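Local coordinates for amidohydrolase 3 domain-containing protein (Pyrococcus horikoshii, PDB 3IGH) that is uncharacterised but, as a predicted metal-dependent member of the amidohydrolase family, probably hydrolyses carbon-nitrogen bonds other than peptide bonds, at residues I11-N16 with K458-F463; Y58-F63 with D438-Y443; K86-L91 with D111-W116; F264-L269 with A312-G317; A274-P279 with I316-L321. All blocks are in the same frame, centred on the assembly; numbering follows the deposited sequence.

Interaction 1. Residues I11-N16 with K458-F463; sequences IYTSFN and KLEPGF
Ile11 lays CG2 against Leu459 CD1 at 4.2 Å, the two side chains crossing at about a right angle. The carbonyl O of Tyr12 lies 3.6 Å from the same Leu459 CD1, while the tyrosine ring leads off toward Pro474 and Leu475. Thr13 makes the backbone link: Leu459 N donates to Thr13 O over 2.9 Å, nearly straight at 166° and on a lone pair in the carbonyl plane. Thr13 CG2 packs 3.5 Å from Leu459 O, and OG1 faces Glu460 CG. Thr13 and Ser14 face Lys19 as a classic beta bulge. Ser14 OG, anti to the backbone N (chi1 -179°), accepts from Lys458 NZ at 2.8 Å in one of the two conformers of that lysine, and also bonds Pro17 O. An alanine here would probably leave both Lys458 NZ and Pro17 O without this hydroxyl mate. At Asn16 the amide tip turns to Asp438, but water 2 bridges its backbone O to Lys458 NZ. Strand 10-14 is thus tied to the loop ahead of strand 467-470, joining parts near the two chain ends. The Ser14 hydroxyl, waters and the Tyr445 ring would probably help to stabilise the charge of this buried lysine.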
# COMPACT_ATOMS: atom_id res chain seq x y z
N ILE A 11 32.50 1.48 -9.40
CA ILE A 11 31.05 1.39 -9.31
C ILE A 11 30.45 1.75 -10.65
O ILE A 11 30.57 2.88 -11.10
CB ILE A 11 30.49 2.32 -8.21
CG1 ILE A 11 31.11 1.96 -6.85
CG2 ILE A 11 28.95 2.22 -8.16
CD1 ILE A 11 31.39 3.14 -5.98
N TYR A 12 29.80 0.78 -11.29
CA TYR A 12 29.04 1.04 -12.52
C TYR A 12 27.67 1.56 -12.13
O TYR A 12 26.93 0.88 -11.42
CB TYR A 12 28.90 -0.25 -13.35
CG TYR A 12 30.19 -0.70 -13.99
CD1 TYR A 12 30.58 -0.20 -15.23
CD2 TYR A 12 31.02 -1.63 -13.36
CE1 TYR A 12 31.77 -0.60 -15.82
CE2 TYR A 12 32.21 -2.04 -13.95
CZ TYR A 12 32.58 -1.52 -15.18
OH TYR A 12 33.76 -1.91 -15.78
N THR A 13 27.34 2.76 -12.57
CA THR A 13 26.06 3.37 -12.23
C THR A 13 25.05 3.20 -13.36
O THR A 13 23.85 3.31 -13.13
CB THR A 13 26.17 4.88 -11.89
OG1 THR A 13 26.50 5.62 -13.07
CG2 THR A 13 27.22 5.11 -10.80
N SER A 14 25.55 2.95 -14.56
CA SER A 14 24.71 2.82 -15.75
C SER A 14 25.47 2.01 -16.80
O SER A 14 26.70 2.05 -16.84
CB SER A 14 24.36 4.21 -16.30
OG SER A 14 23.54 4.13 -17.44
N PHE A 15 24.74 1.25 -17.62
CA PHE A 15 25.38 0.43 -18.66
C PHE A 15 25.17 1.01 -20.06
O PHE A 15 26.08 0.97 -20.89
CB PHE A 15 24.91 -1.02 -18.59
CG PHE A 15 25.45 -1.79 -17.42
CD1 PHE A 15 26.81 -2.11 -17.34
CD2 PHE A 15 24.61 -2.20 -16.39
CE1 PHE A 15 27.32 -2.82 -16.25
CE2 PHE A 15 25.11 -2.91 -15.29
CZ PHE A 15 26.47 -3.22 -15.23
N ASN A 16 23.96 1.52 -20.32
CA ASN A 16 23.65 2.27 -21.53
C ASN A 16 23.09 3.64 -21.14
O ASN A 16 21.92 3.74 -20.80
CB ASN A 16 22.59 1.54 -22.38
CG ASN A 16 23.15 0.36 -23.15
OD1 ASN A 16 24.33 0.02 -23.06
ND2 ASN A 16 22.28 -0.28 -23.93
N LYS A 458 19.46 1.90 -12.00
CA LYS A 458 20.72 2.64 -12.10
C LYS A 458 21.24 2.97 -10.70
O LYS A 458 20.50 2.87 -9.72
CB LYS A 458 20.53 3.93 -12.90
CG LYS A 458 20.30 3.73 -14.40
CD LYS A 458 20.27 5.08 -15.12
CE LYS A 458 19.76 4.94 -16.55
NZ LYS A 458 20.71 4.23 -17.45
N LEU A 459 22.52 3.34 -10.59
CA LEU A 459 23.04 3.74 -9.27
C LEU A 459 23.40 5.23 -9.29
O LEU A 459 24.41 5.66 -8.73
CB LEU A 459 24.18 2.83 -8.80
CG LEU A 459 23.85 1.37 -8.48
CD1 LEU A 459 25.12 0.53 -8.33
CD2 LEU A 459 22.95 1.21 -7.23
N GLU A 460 22.55 6.00 -9.96
CA GLU A 460 22.65 7.45 -10.00
C GLU A 460 21.78 8.02 -8.88
O GLU A 460 20.93 7.29 -8.36
CB GLU A 460 22.19 7.95 -11.38
CG GLU A 460 23.18 7.63 -12.49
CD GLU A 460 22.60 7.76 -13.89
OE1 GLU A 460 23.26 7.30 -14.84
OE2 GLU A 460 21.49 8.31 -14.04
N PRO A 461 22.02 9.29 -8.47
CA PRO A 461 21.18 9.95 -7.46
C PRO A 461 19.67 9.87 -7.74
O PRO A 461 19.23 10.08 -8.87
CB PRO A 461 21.66 11.40 -7.49
CG PRO A 461 23.10 11.29 -7.88
CD PRO A 461 23.15 10.16 -8.88
N GLY A 462 18.89 9.54 -6.70
CA GLY A 462 17.44 9.38 -6.84
C GLY A 462 17.01 7.93 -6.93
O GLY A 462 15.88 7.59 -6.58
N PHE A 463 17.92 7.07 -7.39
CA PHE A 463 17.62 5.64 -7.52
C PHE A 463 17.81 4.90 -6.21
O PHE A 463 18.62 5.30 -5.37
CB PHE A 463 18.50 5.02 -8.61
CG PHE A 463 18.05 5.34 -10.02
CD1 PHE A 463 18.46 6.51 -10.65
CD2 PHE A 463 17.23 4.45 -10.71
CE1 PHE A 463 18.04 6.79 -11.96
CE2 PHE A 463 16.81 4.72 -12.01
CZ PHE A 463 17.21 5.89 -12.64
O HOH W 1 21.97 1.06 -17.68
O HOH W 2 19.52 4.47 -20.09

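Interaction 2. Residues Y58-F63 with D438-Y443; sequences YVMPAF and DALHSY
Phe63 and Tyr443 form a T-shaped (edge-to-face) pair between strand 58-68, a strand of the TIM-barrel fold to which the amidohydrolases belong, and helix 436-450, which lies against it. Phe63 starts beside the helix backbone, its CB 4.2 Å from Tyr443 O. CG is anti to the carbonyl carbon (chi1 -70°); the ring beyond it turns its edge to the tyrosine. CD1 makes the closest approach, over one face of the Tyr443 ring and offset toward its rim, 3.5 Å from Tyr443 CG; the two planes stand at 72°. CE1, the next ring atom, meets two residues: Tyr443 CD1 at 3.8 Å and Leu440 CD2 at 3.9 Å. CZ, at the tip, still touches that methyl. The phenyl group thus fits into the step between residues one helical turn apart. Trp409 makes a second edge-to-face pair with Phe63, and its helix 408-417 packs on Tyr443 through Pro408, Thr411 and Val412. All touching residues are buried; the side-chain contacts are apolar, and Phe63 CA adds a CA-H...O contact to Tyr443 O. Over one face of the Phe63 ring lies CE of Met60, three residues earlier; it also reaches Leu440 CD2 at 4.3 Å.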
# COMPACT_ATOMS: atom_id res chain seq x y z
N TYR A 58 34.20 -4.43 -7.43
CA TYR A 58 33.34 -3.83 -8.45
C TYR A 58 31.88 -3.83 -8.00
O TYR A 58 31.44 -4.74 -7.29
CB TYR A 58 33.50 -4.55 -9.80
CG TYR A 58 34.88 -4.39 -10.40
CD1 TYR A 58 35.10 -3.50 -11.45
CD2 TYR A 58 35.97 -5.13 -9.91
CE1 TYR A 58 36.39 -3.35 -12.01
CE2 TYR A 58 37.24 -4.99 -10.46
CZ TYR A 58 37.44 -4.10 -11.50
OH TYR A 58 38.71 -3.96 -12.04
N VAL A 59 31.14 -2.80 -8.39
CA VAL A 59 29.74 -2.64 -7.97
C VAL A 59 28.89 -2.38 -9.22
O VAL A 59 29.26 -1.56 -10.06
CB VAL A 59 29.57 -1.49 -6.92
CG1 VAL A 59 28.09 -1.26 -6.56
CG2 VAL A 59 30.34 -1.79 -5.65
N MET A 60 27.78 -3.09 -9.34
CA MET A 60 26.84 -2.86 -10.45
C MET A 60 25.41 -2.80 -9.89
O MET A 60 25.17 -3.31 -8.78
CB MET A 60 26.98 -3.93 -11.56
CG MET A 60 26.60 -5.36 -11.18
SD MET A 60 26.59 -6.56 -12.56
CE MET A 60 24.92 -6.33 -13.20
N PRO A 61 24.46 -2.17 -10.62
CA PRO A 61 23.07 -2.30 -10.20
C PRO A 61 22.67 -3.77 -10.12
O PRO A 61 23.12 -4.59 -10.92
CB PRO A 61 22.29 -1.59 -11.30
CG PRO A 61 23.26 -0.62 -11.88
CD PRO A 61 24.59 -1.31 -11.81
N ALA A 62 21.84 -4.11 -9.14
CA ALA A 62 21.43 -5.49 -8.97
C ALA A 62 20.53 -5.94 -10.14
O ALA A 62 19.97 -5.10 -10.86
CB ALA A 62 20.73 -5.68 -7.63
N PHE A 63 20.44 -7.25 -10.36
CA PHE A 63 19.57 -7.76 -11.39
C PHE A 63 18.10 -7.53 -11.02
O PHE A 63 17.73 -7.50 -9.84
CB PHE A 63 19.84 -9.25 -11.67
CG PHE A 63 21.17 -9.51 -12.35
CD1 PHE A 63 21.30 -9.34 -13.73
CD2 PHE A 63 22.28 -9.90 -11.62
CE1 PHE A 63 22.52 -9.58 -14.37
CE2 PHE A 63 23.50 -10.15 -12.24
CZ PHE A 63 23.63 -9.98 -13.62
N ASP A 438 24.74 -4.36 -23.34
CA ASP A 438 23.31 -4.30 -23.64
C ASP A 438 22.51 -5.36 -22.88
O ASP A 438 21.35 -5.12 -22.53
CB ASP A 438 23.05 -4.45 -25.14
CG ASP A 438 23.49 -3.24 -25.94
OD1 ASP A 438 23.82 -2.19 -25.34
OD2 ASP A 438 23.49 -3.32 -27.18
N ALA A 439 23.11 -6.52 -22.65
CA ALA A 439 22.48 -7.57 -21.85
C ALA A 439 22.32 -7.14 -20.38
O ALA A 439 21.25 -7.34 -19.79
CB ALA A 439 23.26 -8.89 -21.96
N LEU A 440 23.38 -6.56 -19.81
CA LEU A 440 23.33 -6.08 -18.42
C LEU A 440 22.38 -4.90 -18.25
O LEU A 440 21.67 -4.82 -17.25
CB LEU A 440 24.73 -5.77 -17.87
CG LEU A 440 25.66 -6.99 -17.81
CD1 LEU A 440 27.02 -6.60 -17.22
CD2 LEU A 440 25.05 -8.17 -17.04
N HIS A 441 22.35 -4.01 -19.24
CA HIS A 441 21.39 -2.91 -19.26
C HIS A 441 19.94 -3.43 -19.26
O HIS A 441 19.11 -2.92 -18.51
CB HIS A 441 21.63 -2.01 -20.47
CG HIS A 441 20.57 -0.96 -20.67
ND1 HIS A 441 20.58 0.24 -19.98
CD2 HIS A 441 19.48 -0.93 -21.47
CE1 HIS A 441 19.54 0.96 -20.35
NE2 HIS A 441 18.85 0.28 -21.26
N SER A 442 19.67 -4.43 -20.10
CA SER A 442 18.32 -5.00 -20.21
C SER A 442 17.88 -5.70 -18.93
O SER A 442 16.71 -5.66 -18.57
CB SER A 442 18.23 -5.96 -21.40
OG SER A 442 18.45 -5.29 -22.62
N TYR A 443 18.85 -6.30 -18.23
CA TYR A 443 18.60 -7.04 -17.01
C TYR A 443 18.61 -6.16 -15.74
O TYR A 443 18.46 -6.66 -14.63
CB TYR A 443 19.66 -8.13 -16.88
CG TYR A 443 19.15 -9.48 -16.43
CD1 TYR A 443 19.80 -10.64 -16.86
CD2 TYR A 443 18.05 -9.61 -15.59
CE1 TYR A 443 19.36 -11.89 -16.45
CE2 TYR A 443 17.60 -10.87 -15.18
CZ TYR A 443 18.27 -12.02 -15.62
OH TYR A 443 17.85 -13.28 -15.23

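Interaction 3. Residues K86-L91 with D111-W116; sequences KSIEEL and DELGEW. With SO4 (sulfate ion), chain I.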
# COMPACT_ATOMS: atom_id res chain seq x y z
N LYS A 86 15.24 -44.24 -12.81
CA LYS A 86 15.30 -45.33 -13.78
C LYS A 86 14.37 -46.51 -13.49
O LYS A 86 14.29 -47.44 -14.29
CB LYS A 86 16.75 -45.82 -13.93
CG LYS A 86 17.70 -44.82 -14.60
CD LYS A 86 17.24 -44.46 -16.02
CE LYS A 86 18.28 -43.62 -16.75
NZ LYS A 86 18.46 -42.27 -16.15
N SER A 87 13.68 -46.45 -12.35
CA SER A 87 12.71 -47.48 -11.95
C SER A 87 11.67 -46.91 -11.00
O SER A 87 11.91 -45.88 -10.37
CB SER A 87 13.42 -48.65 -11.25
OG SER A 87 14.10 -48.20 -10.09
N ILE A 88 10.53 -47.60 -10.88
CA ILE A 88 9.51 -47.26 -9.88
C ILE A 88 10.12 -47.27 -8.48
O ILE A 88 9.88 -46.36 -7.69
CB ILE A 88 8.27 -48.21 -9.96
CG1 ILE A 88 7.58 -48.10 -11.33
CG2 ILE A 88 7.27 -47.95 -8.83
CD1 ILE A 88 7.18 -46.68 -11.76
N GLU A 89 10.96 -48.27 -8.22
CA GLU A 89 11.69 -48.41 -6.95
C GLU A 89 12.49 -47.14 -6.60
O GLU A 89 12.40 -46.65 -5.47
CB GLU A 89 12.61 -49.65 -7.00
CG GLU A 89 13.52 -49.87 -5.78
CD GLU A 89 14.93 -49.27 -5.96
OE1 GLU A 89 15.56 -49.52 -7.01
OE2 GLU A 89 15.39 -48.56 -5.04
N GLU A 90 13.25 -46.64 -7.57
CA GLU A 90 14.05 -45.43 -7.40
C GLU A 90 13.15 -44.21 -7.14
O GLU A 90 13.44 -43.39 -6.27
CB GLU A 90 14.93 -45.20 -8.64
CG GLU A 90 16.42 -44.99 -8.36
CD GLU A 90 16.80 -43.55 -8.08
OE1 GLU A 90 17.68 -43.01 -8.78
OE2 GLU A 90 16.23 -42.93 -7.15
N LEU A 91 12.06 -44.13 -7.90
CA LEU A 91 11.07 -43.06 -7.78
C LEU A 91 10.45 -43.01 -6.38
O LEU A 91 10.38 -41.93 -5.77
CB LEU A 91 10.01 -43.22 -8.88
CG LEU A 91 8.85 -42.23 -9.04
CD1 LEU A 91 8.61 -41.93 -10.51
CD2 LEU A 91 7.56 -42.78 -8.40
N ASP A 111 9.71 -43.30 -20.18
CA ASP A 111 10.80 -43.80 -21.03
C ASP A 111 12.05 -44.16 -20.23
O ASP A 111 12.78 -45.09 -20.58
CB ASP A 111 11.12 -42.79 -22.13
CG ASP A 111 10.04 -42.72 -23.20
OD1 ASP A 111 9.15 -43.61 -23.20
OD2 ASP A 111 10.08 -41.80 -24.04
N GLU A 112 12.29 -43.42 -19.14
CA GLU A 112 13.40 -43.71 -18.22
C GLU A 112 13.05 -44.80 -17.21
O GLU A 112 13.89 -45.63 -16.85
CB GLU A 112 13.81 -42.44 -17.48
CG GLU A 112 14.37 -41.33 -18.37
CD GLU A 112 14.84 -40.11 -17.58
OE1 GLU A 112 16.05 -39.82 -17.61
OE2 GLU A 112 14.00 -39.46 -16.92
N LEU A 113 11.80 -44.77 -16.74
CA LEU A 113 11.31 -45.69 -15.71
C LEU A 113 11.07 -47.10 -16.26
O LEU A 113 11.25 -48.09 -15.54
CB LEU A 113 9.99 -45.15 -15.13
CG LEU A 113 10.01 -43.84 -14.33
CD1 LEU A 113 8.59 -43.34 -14.11
CD2 LEU A 113 10.74 -44.02 -13.02
N GLY A 114 10.66 -47.18 -17.52
CA GLY A 114 10.28 -48.45 -18.13
C GLY A 114 8.78 -48.65 -18.22
O GLY A 114 8.30 -49.54 -18.94
N GLU A 115 8.05 -47.80 -17.51
CA GLU A 115 6.61 -47.94 -17.26
C GLU A 115 6.08 -46.66 -16.60
O GLU A 115 6.86 -45.87 -16.06
CB GLU A 115 6.36 -49.15 -16.35
CG GLU A 115 7.16 -49.14 -15.05
CD GLU A 115 6.90 -50.36 -14.17
OE1 GLU A 115 7.84 -50.80 -13.48
OE2 GLU A 115 5.76 -50.88 -14.17
N TRP A 116 4.77 -46.47 -16.63
CA TRP A 116 4.13 -45.33 -15.95
C TRP A 116 4.03 -45.57 -14.45
O TRP A 116 3.77 -46.70 -14.02
CB TRP A 116 2.74 -45.09 -16.52
CG TRP A 116 2.71 -44.46 -17.88
CD1 TRP A 116 3.15 -45.02 -19.06
CD2 TRP A 116 2.20 -43.17 -18.22
NE1 TRP A 116 2.95 -44.14 -20.10
CE2 TRP A 116 2.36 -43.00 -19.62
CE3 TRP A 116 1.61 -42.13 -17.48
CZ2 TRP A 116 1.97 -41.84 -20.29
CZ3 TRP A 116 1.22 -40.97 -18.15
CH2 TRP A 116 1.39 -40.84 -19.54
S SO4 I . 3.73 -44.09 -23.89
O1 SO4 I . 3.71 -45.30 -23.07
O2 SO4 I . 3.34 -44.41 -25.26
O3 SO4 I . 2.78 -43.12 -23.34
O4 SO4 I . 5.08 -43.52 -23.90
O HOH W 3 10.29 -49.72 -12.84
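Leu91 and Leu113 meet at about a right angle, CD1 of Leu91 lying 3.9 Å from CD1 of Leu113. The other methyl of Leu113, CD2, points at the backbone and stops 3.4 Å from Ser87 O. Ile88 is likewise crossed at about a right angle by Glu115, whose extended chain passes the isoleucine so that OE1 comes within 3.5 Å of Ile88 CG1. The motif beneath this packing is a helix start facing a helix end. Ser87 is the N-cap of helix 88-96, its OG accepting from Glu90 N at 3.1 Å, and Gly114, with positive phi, leaves helix 110-113. Water 3 joins the segments, accepting from Ile88 N at 2.9 Å and lying 2.8 Å from Glu115 OE1. Nearer the surface, Lys86 slants across Glu112. Its chain, bent at chi2 and chi4, ends with NZ 3.7 Å from Glu112 OE1, a long salt bridge; Gly84 gives NZ a hydrogen-bonding carbonyl and donates its N-H to Glu112 OE2. At the far end Trp116 NE1 donates to O1 of a sulfate ion, probably from the crystallisation liquor, at 3.3 Å, with the sulfur near the indole plane; Gln110 binds the same ion.

Interaction 4. Residues F264-L269 with A312-G317; sequences FTDGSL and AIHAIG. With SO4 (sulfate ion), chain B.
His314 O is gripped twice by Thr265: the backbone N donates to it at 3.0 Å and OG1 at 2.6 Å, both in the carbonyl plane. OG1 can reach it because it stands between the backbone N and the carbonyl carbon of its own residue (chi1 53°). Phe264 and His314 form a parallel bridge; beyond it Asp266 carries the link onward. Its carboxylate spans two successive amides with the syn lone pair of each oxygen, OD1 taking Ile316 N at 3.0 Å and OD2 taking Gly317 N at 2.7 Å. OD2 has a further donor in Leu275 N. The imidazole of His314 is fixed at both nitrogens. NE2 donates to Gly267 O at 3.0 Å, the oxygen lying in the ring plane though the nitrogen stands 38° out of the carbonyl plane, and ND1 donates to O4 of a sulfate at 2.8 Å. Phe264 CD1 lies over one face of the imidazole, the planes oblique at 43°. The sulfate, probably from the crystallisation liquor, also binds His67, Lys262 and His339; such a cluster at the strand ends of the barrel is consistent with the active-site region of amidohydrolases. Strands 256-264 and 310-315 thus deliver their ends side by side, with helix 318-331 packed behind Thr265 and Asp266 and helix 371-375 against Leu269.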
# COMPACT_ATOMS: atom_id res chain seq x y z
N PHE A 264 -3.55 -13.26 -20.75
CA PHE A 264 -3.03 -14.24 -21.72
C PHE A 264 -3.79 -14.12 -23.03
O PHE A 264 -5.01 -14.00 -23.03
CB PHE A 264 -3.22 -15.66 -21.19
CG PHE A 264 -2.42 -15.96 -19.96
CD1 PHE A 264 -1.16 -16.55 -20.07
CD2 PHE A 264 -2.92 -15.68 -18.69
CE1 PHE A 264 -0.41 -16.84 -18.93
CE2 PHE A 264 -2.17 -15.95 -17.55
CZ PHE A 264 -0.91 -16.54 -17.67
N THR A 265 -3.07 -14.13 -24.14
CA THR A 265 -3.70 -14.30 -25.45
C THR A 265 -3.62 -15.76 -25.91
O THR A 265 -4.59 -16.28 -26.44
CB THR A 265 -3.08 -13.42 -26.54
OG1 THR A 265 -1.65 -13.61 -26.56
CG2 THR A 265 -3.39 -11.96 -26.29
N ASP A 266 -2.46 -16.40 -25.72
CA ASP A 266 -2.24 -17.75 -26.26
C ASP A 266 -1.48 -18.70 -25.33
O ASP A 266 -1.24 -18.38 -24.16
CB ASP A 266 -1.58 -17.69 -27.65
CG ASP A 266 -0.14 -17.20 -27.63
OD1 ASP A 266 0.33 -16.63 -26.62
OD2 ASP A 266 0.55 -17.35 -28.67
N GLY A 267 -1.13 -19.88 -25.84
CA GLY A 267 -0.37 -20.84 -25.05
C GLY A 267 1.10 -20.77 -25.41
O GLY A 267 1.66 -19.68 -25.56
N SER A 268 1.71 -21.94 -25.60
CA SER A 268 3.15 -22.01 -25.83
C SER A 268 3.49 -22.77 -27.11
O SER A 268 2.69 -23.56 -27.61
CB SER A 268 3.83 -22.68 -24.63
OG SER A 268 3.37 -24.02 -24.46
N LEU A 269 4.69 -22.52 -27.63
CA LEU A 269 5.15 -23.22 -28.83
C LEU A 269 5.39 -24.70 -28.61
O LEU A 269 5.15 -25.49 -29.51
CB LEU A 269 6.40 -22.55 -29.42
CG LEU A 269 6.12 -21.20 -30.06
CD1 LEU A 269 7.41 -20.42 -30.17
CD2 LEU A 269 5.40 -21.33 -31.42
N ALA A 312 -0.11 -6.46 -18.31
CA ALA A 312 0.85 -7.32 -18.99
C ALA A 312 0.11 -8.41 -19.72
O ALA A 312 -0.73 -9.10 -19.14
CB ALA A 312 1.85 -7.93 -17.99
N ILE A 313 0.42 -8.57 -21.00
CA ILE A 313 -0.22 -9.59 -21.81
C ILE A 313 0.81 -10.59 -22.36
O ILE A 313 1.73 -10.22 -23.09
CB ILE A 313 -1.02 -8.98 -22.99
CG1 ILE A 313 -2.00 -7.90 -22.47
CG2 ILE A 313 -1.78 -10.08 -23.72
CD1 ILE A 313 -2.94 -7.30 -23.55
N HIS A 314 0.63 -11.86 -22.00
CA HIS A 314 1.38 -12.98 -22.59
C HIS A 314 1.00 -13.10 -24.07
O HIS A 314 -0.18 -13.26 -24.40
CB HIS A 314 0.99 -14.24 -21.80
CG HIS A 314 1.38 -15.54 -22.44
ND1 HIS A 314 2.19 -16.46 -21.81
CD2 HIS A 314 1.01 -16.12 -23.61
CE1 HIS A 314 2.33 -17.53 -22.57
NE2 HIS A 314 1.63 -17.35 -23.68
N ALA A 315 2.00 -13.04 -24.94
CA ALA A 315 1.82 -13.34 -26.37
C ALA A 315 3.07 -14.03 -26.91
O ALA A 315 4.12 -13.42 -27.03
CB ALA A 315 1.54 -12.07 -27.16
N ILE A 316 2.94 -15.32 -27.23
CA ILE A 316 4.07 -16.09 -27.75
C ILE A 316 4.01 -16.13 -29.29
O ILE A 316 4.96 -15.73 -29.97
CB ILE A 316 4.15 -17.49 -27.07
CG1 ILE A 316 4.60 -17.30 -25.61
CG2 ILE A 316 5.14 -18.42 -27.78
CD1 ILE A 316 4.78 -18.58 -24.81
N GLY A 317 2.88 -16.57 -29.84
CA GLY A 317 2.72 -16.66 -31.29
C GLY A 317 2.59 -15.29 -31.94
O GLY A 317 2.28 -14.30 -31.27
S SO4 B . 3.68 -17.09 -18.55
O1 SO4 B . 3.84 -16.73 -17.16
O2 SO4 B . 4.91 -17.70 -19.03
O3 SO4 B . 2.61 -18.07 -18.67
O4 SO4 B . 3.40 -15.88 -19.33

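Interaction 5. Residues A274-P279 with I316-L321; sequences ALLSKP and IGDKAL
Leu275, Lys319 and Asp318 carry this contact. Leu275 O accepts from the first turn of the helix, whose N-cap residue is Gly317: Ala320 N donates at 3.2 Å, and Lys319 N adds a weak bond at 3.0 Å. Gly317 CA makes a CA-H...O contact to the same oxygen at 3.2 Å, and a side chain there would run into it. The leucine CG, anti to its backbone N (chi1 -173°), rests 3.9 Å from Lys319 CB, and the extended lysine chain continues over Leu275 CD2. Asp318 grips Ser277 with both oxygens: OD1 accepts from Ser277 N at 3.1 Å, and OD2, on its syn lone pair, from Ser277 OG at 2.6 Å in one of two serine conformers. Arg344 salt-bridges OD2. An alanine at Asp318 would probably leave Ser277 N and OG and the Arg344 charge without this mate, and the loop freer to shift. The loop after strand 256-264 thus lies across the first turn of helix 318-331, which follows strand 310-315.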
# COMPACT_ATOMS: atom_id res chain seq x y z
N ALA A 274 0.50 -21.86 -28.85
CA ALA A 274 0.80 -20.50 -29.23
C ALA A 274 0.13 -20.20 -30.56
O ALA A 274 0.12 -21.05 -31.46
CB ALA A 274 2.31 -20.26 -29.33
N LEU A 275 -0.45 -19.01 -30.68
CA LEU A 275 -1.30 -18.68 -31.83
C LEU A 275 -0.53 -18.07 -32.99
O LEU A 275 -0.04 -16.95 -32.89
CB LEU A 275 -2.45 -17.76 -31.39
CG LEU A 275 -3.53 -17.44 -32.43
CD1 LEU A 275 -4.32 -18.70 -32.80
CD2 LEU A 275 -4.46 -16.37 -31.88
N LEU A 276 -0.46 -18.81 -34.09
CA LEU A 276 0.31 -18.42 -35.26
C LEU A 276 -0.60 -17.93 -36.40
O LEU A 276 -1.78 -18.28 -36.42
CB LEU A 276 1.13 -19.63 -35.76
CG LEU A 276 2.00 -20.42 -34.77
CD1 LEU A 276 2.84 -21.48 -35.47
CD2 LEU A 276 2.89 -19.49 -33.98
N SER A 277 -0.06 -17.15 -37.33
CA SER A 277 -0.83 -16.69 -38.49
C SER A 277 -0.92 -17.75 -39.61
O SER A 277 -1.77 -17.65 -40.50
CB SER A 277 -0.30 -15.36 -39.03
OG SER A 277 1.10 -15.42 -39.25
N LYS A 278 -0.05 -18.77 -39.55
CA LYS A 278 -0.07 -19.91 -40.47
C LYS A 278 0.14 -21.17 -39.65
O LYS A 278 0.71 -21.09 -38.56
CB LYS A 278 1.02 -19.77 -41.53
CG LYS A 278 0.66 -18.84 -42.67
CD LYS A 278 1.80 -18.71 -43.66
CE LYS A 278 1.53 -17.63 -44.70
NZ LYS A 278 2.75 -17.33 -45.50
N PRO A 279 -0.33 -22.35 -40.13
CA PRO A 279 -0.19 -23.56 -39.30
C PRO A 279 1.24 -23.90 -38.88
O PRO A 279 2.20 -23.41 -39.48
CB PRO A 279 -0.79 -24.66 -40.19
CG PRO A 279 -1.77 -23.92 -41.06
CD PRO A 279 -1.06 -22.63 -41.38
N ILE A 316 2.94 -15.32 -27.23
CA ILE A 316 4.07 -16.09 -27.75
C ILE A 316 4.01 -16.13 -29.29
O ILE A 316 4.96 -15.73 -29.97
CB ILE A 316 4.15 -17.49 -27.07
CG1 ILE A 316 4.60 -17.30 -25.61
CG2 ILE A 316 5.14 -18.42 -27.78
CD1 ILE A 316 4.78 -18.58 -24.81
N GLY A 317 2.88 -16.57 -29.84
CA GLY A 317 2.72 -16.66 -31.29
C GLY A 317 2.59 -15.29 -31.94
O GLY A 317 2.28 -14.30 -31.27
N ASP A 318 2.85 -15.23 -33.25
CA ASP A 318 2.82 -13.95 -33.95
C ASP A 318 1.40 -13.40 -34.11
O ASP A 318 1.20 -12.19 -34.10
CB ASP A 318 3.54 -14.02 -35.30
CG ASP A 318 2.80 -14.86 -36.32
OD1 ASP A 318 2.61 -16.08 -36.10
OD2 ASP A 318 2.40 -14.28 -37.34
N LYS A 319 0.41 -14.29 -34.25
CA LYS A 319 -0.99 -13.83 -34.30
C LYS A 319 -1.47 -13.37 -32.93
O LYS A 319 -2.23 -12.42 -32.82
CB LYS A 319 -1.92 -14.91 -34.86
CG LYS A 319 -3.32 -14.40 -35.17
CD LYS A 319 -4.18 -15.47 -35.83
CE LYS A 319 -5.33 -14.82 -36.59
NZ LYS A 319 -6.10 -15.81 -37.39
N ALA A 320 -1.01 -14.05 -31.87
CA ALA A 320 -1.30 -13.64 -30.50
C ALA A 320 -0.80 -12.24 -30.23
O ALA A 320 -1.45 -11.46 -29.53
CB ALA A 320 -0.67 -14.58 -29.54
N LEU A 321 0.37 -11.92 -30.79
CA LEU A 321 0.93 -10.59 -30.71
C LEU A 321 0.05 -9.54 -31.39
O LEU A 321 -0.11 -8.44 -30.84
CB LEU A 321 2.35 -10.56 -31.28
CG LEU A 321 3.07 -9.21 -31.23
CD1 LEU A 321 3.18 -8.68 -29.79
CD2 LEU A 321 4.43 -9.32 -31.86
O HOH W 4 -4.03 -18.43 -37.82
O HOH W 5 2.87 -17.74 -38.39

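Interactions 1, 2, 4 and 5 are buried, whereas interaction 3 lies partly exposed at the rim of the chain, its centre about 31 Å from the chain's centre. Interactions 1 and 2 work on neighbouring strands, 10-14 and 58-68, and touch where Asn16 ND2 bonds Asp438 OD1; the first mixes backbone and lysine bonds, the second is mainly apolar and aromatic. Interactions 4 and 5 share Ile316 and Gly317 and follow one another from strand 310-315 into helix 318-331. Both are polar, and Asp266 OD2 joins them by accepting from Leu275 N. Interaction 3 stands apart, about 18 Å from interaction 4 between nearest atoms, and relies on leucine packing, a water and a long surface salt bridge.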